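Local atomic coordinates of mialostatin (Ixodes ricinus, PDB entry 6ZTK), a protein that inhibits cysteine cathepsins, both the tick's own midgut digestive enzymes and those of its host, and so restrains the proteolysis of blood proteins. Residues Val55-Tyr61 / Gln88-Ile93. Sequence-based numbering, arbitrary orientation.
Sequences VEGREYY and QSTCKI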
# COMPACT_ATOMS: atom_id res chain seq x y z
N VAL A 55 -4.02 10.48 -1.80
CA VAL A 55 -4.25 11.44 -2.92
C VAL A 55 -3.70 12.83 -2.65
O VAL A 55 -3.41 13.58 -3.59
CB VAL A 55 -5.74 11.47 -3.30
CG1 VAL A 55 -6.27 10.15 -3.87
CG2 VAL A 55 -6.65 11.89 -2.14
N GLU A 56 -3.58 13.25 -1.37
CA GLU A 56 -3.18 14.64 -1.05
C GLU A 56 -1.85 14.98 -1.69
O GLU A 56 -0.94 14.18 -1.66
CB GLU A 56 -3.11 14.83 0.46
CG GLU A 56 -4.46 15.01 1.06
CD GLU A 56 -5.13 16.38 0.92
OE1 GLU A 56 -6.37 16.41 1.04
OE2 GLU A 56 -4.42 17.43 0.82
N GLY A 57 -1.83 16.13 -2.35
CA GLY A 57 -0.59 16.71 -2.89
C GLY A 57 -0.09 16.02 -4.15
O GLY A 57 1.08 16.20 -4.50
N ARG A 58 -0.90 15.19 -4.78
CA ARG A 58 -0.46 14.40 -5.93
C ARG A 58 -1.29 14.75 -7.16
O ARG A 58 -2.42 15.25 -7.01
CB ARG A 58 -0.63 12.90 -5.68
CG ARG A 58 0.22 12.30 -4.54
CD ARG A 58 -0.23 10.87 -4.32
NE ARG A 58 0.62 10.10 -3.42
CZ ARG A 58 0.64 10.19 -2.11
NH1 ARG A 58 -0.21 10.96 -1.47
NH2 ARG A 58 1.47 9.43 -1.41
N GLU A 59 -0.75 14.51 -8.34
CA GLU A 59 -1.54 14.46 -9.59
C GLU A 59 -1.87 13.01 -9.93
O GLU A 59 -2.99 12.69 -10.36
CB GLU A 59 -0.74 15.10 -10.73
CG GLU A 59 -1.39 14.85 -12.07
CD GLU A 59 -0.75 15.55 -13.25
OE1 GLU A 59 0.37 16.03 -13.09
OE2 GLU A 59 -1.41 15.56 -14.30
N TYR A 60 -0.90 12.13 -9.72
CA TYR A 60 -1.01 10.71 -10.04
C TYR A 60 -1.09 9.85 -8.78
O TYR A 60 -0.37 10.15 -7.79
CB TYR A 60 0.18 10.20 -10.88
CG TYR A 60 0.34 10.86 -12.22
CD1 TYR A 60 1.08 12.02 -12.38
CD2 TYR A 60 -0.28 10.30 -13.30
CE1 TYR A 60 1.22 12.61 -13.63
CE2 TYR A 60 -0.15 10.87 -14.56
CZ TYR A 60 0.61 12.02 -14.72
OH TYR A 60 0.72 12.56 -15.98
N TYR A 61 -1.90 8.78 -8.81
CA TYR A 61 -1.74 7.71 -7.82
C TYR A 61 -0.29 7.20 -7.81
O TYR A 61 0.31 7.03 -8.90
CB TYR A 61 -2.71 6.55 -8.00
CG TYR A 61 -4.14 6.89 -7.66
CD1 TYR A 61 -4.55 6.99 -6.35
CD2 TYR A 61 -5.07 7.04 -8.67
CE1 TYR A 61 -5.89 7.26 -6.04
CE2 TYR A 61 -6.39 7.31 -8.40
CZ TYR A 61 -6.80 7.44 -7.07
OH TYR A 61 -8.12 7.74 -6.79
N GLN A 88 5.51 6.56 -8.93
CA GLN A 88 4.37 7.25 -9.56
C GLN A 88 3.72 6.29 -10.55
O GLN A 88 4.44 5.65 -11.38
CB GLN A 88 4.86 8.52 -10.23
CG GLN A 88 3.75 9.42 -10.76
CD GLN A 88 4.34 10.69 -11.34
OE1 GLN A 88 4.77 11.58 -10.60
NE2 GLN A 88 4.37 10.75 -12.65
N SER A 89 2.39 6.18 -10.52
CA SER A 89 1.64 5.39 -11.53
C SER A 89 1.25 6.33 -12.68
O SER A 89 1.44 7.54 -12.59
CB SER A 89 0.38 4.73 -11.01
OG SER A 89 -0.72 5.65 -10.97
N THR A 90 0.69 5.72 -13.71
CA THR A 90 0.16 6.48 -14.87
C THR A 90 -1.27 6.94 -14.67
O THR A 90 -1.81 7.55 -15.61
CB THR A 90 0.25 5.60 -16.12
OG1 THR A 90 -0.51 4.42 -15.92
CG2 THR A 90 1.70 5.30 -16.44
N CYS A 91 -1.91 6.64 -13.55
CA CYS A 91 -3.33 6.99 -13.30
C CYS A 91 -3.42 8.40 -12.70
O CYS A 91 -2.95 8.63 -11.56
CB CYS A 91 -4.00 6.07 -12.33
SG CYS A 91 -4.46 4.45 -12.99
N LYS A 92 -4.05 9.35 -13.41
CA LYS A 92 -4.33 10.69 -12.87
C LYS A 92 -5.51 10.57 -11.90
O LYS A 92 -6.55 10.04 -12.25
CB LYS A 92 -4.67 11.68 -13.99
CG LYS A 92 -3.47 12.06 -14.80
CD LYS A 92 -3.81 12.96 -15.94
CE LYS A 92 -2.57 13.34 -16.72
NZ LYS A 92 -2.97 14.20 -17.86
N ILE A 93 -5.35 11.08 -10.69
CA ILE A 93 -6.43 10.93 -9.67
C ILE A 93 -7.73 11.67 -10.09
O ILE A 93 -8.81 11.16 -9.87
CB ILE A 93 -5.87 11.51 -8.37
CG1 ILE A 93 -4.72 10.66 -7.85
CG2 ILE A 93 -6.96 11.69 -7.31
CD1 ILE A 93 -3.82 11.37 -6.86
O HOH W 1 -9.55 8.67 -8.84
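Y61 and I93 meet at the open end of the antiparallel hairpin of strands 60-74 and 78-92 in the cystatin sheet. I93 CG1 sits squarely over one face of the Y61 ring, a CH-pi contact 3.6 Å from the centroid and 6° off the normal, while C91 CB comes up to the ring's edge in its plane. With CG1 anti to the carbonyl carbon (chi1 -67°), I93 lays CG1 over the ring and turns CG2 toward V55 CG1; the extended chi2 then carries CD1 to R58 CB. R58 itself pairs with D62, and C91 is tied to C104 by a disulfide.

Y60 is gripped differently. The Q88 amide runs nearly parallel to its ring, the planes 13° apart, with NE2 3.5 Å from Y60 CD1. K92 runs beside the ring in the same direction, and its CE approaches both Y60 OH and E59 OE2; its NZ stays 4.1 Å from E59 OE2, too far for a salt bridge, though the opposite charges probably still attract.

Backbone bonds I93 N to E59 O and Y61 N to C91 O flank the Y60-K92 bridge. At the corner near T90, S89 OG accepts from C91 N in an ST turn. S89 N reaches Y61 O in the carbonyl plane, whereas S89 OG donates to Y61 O at 2.7 Å from above that plane.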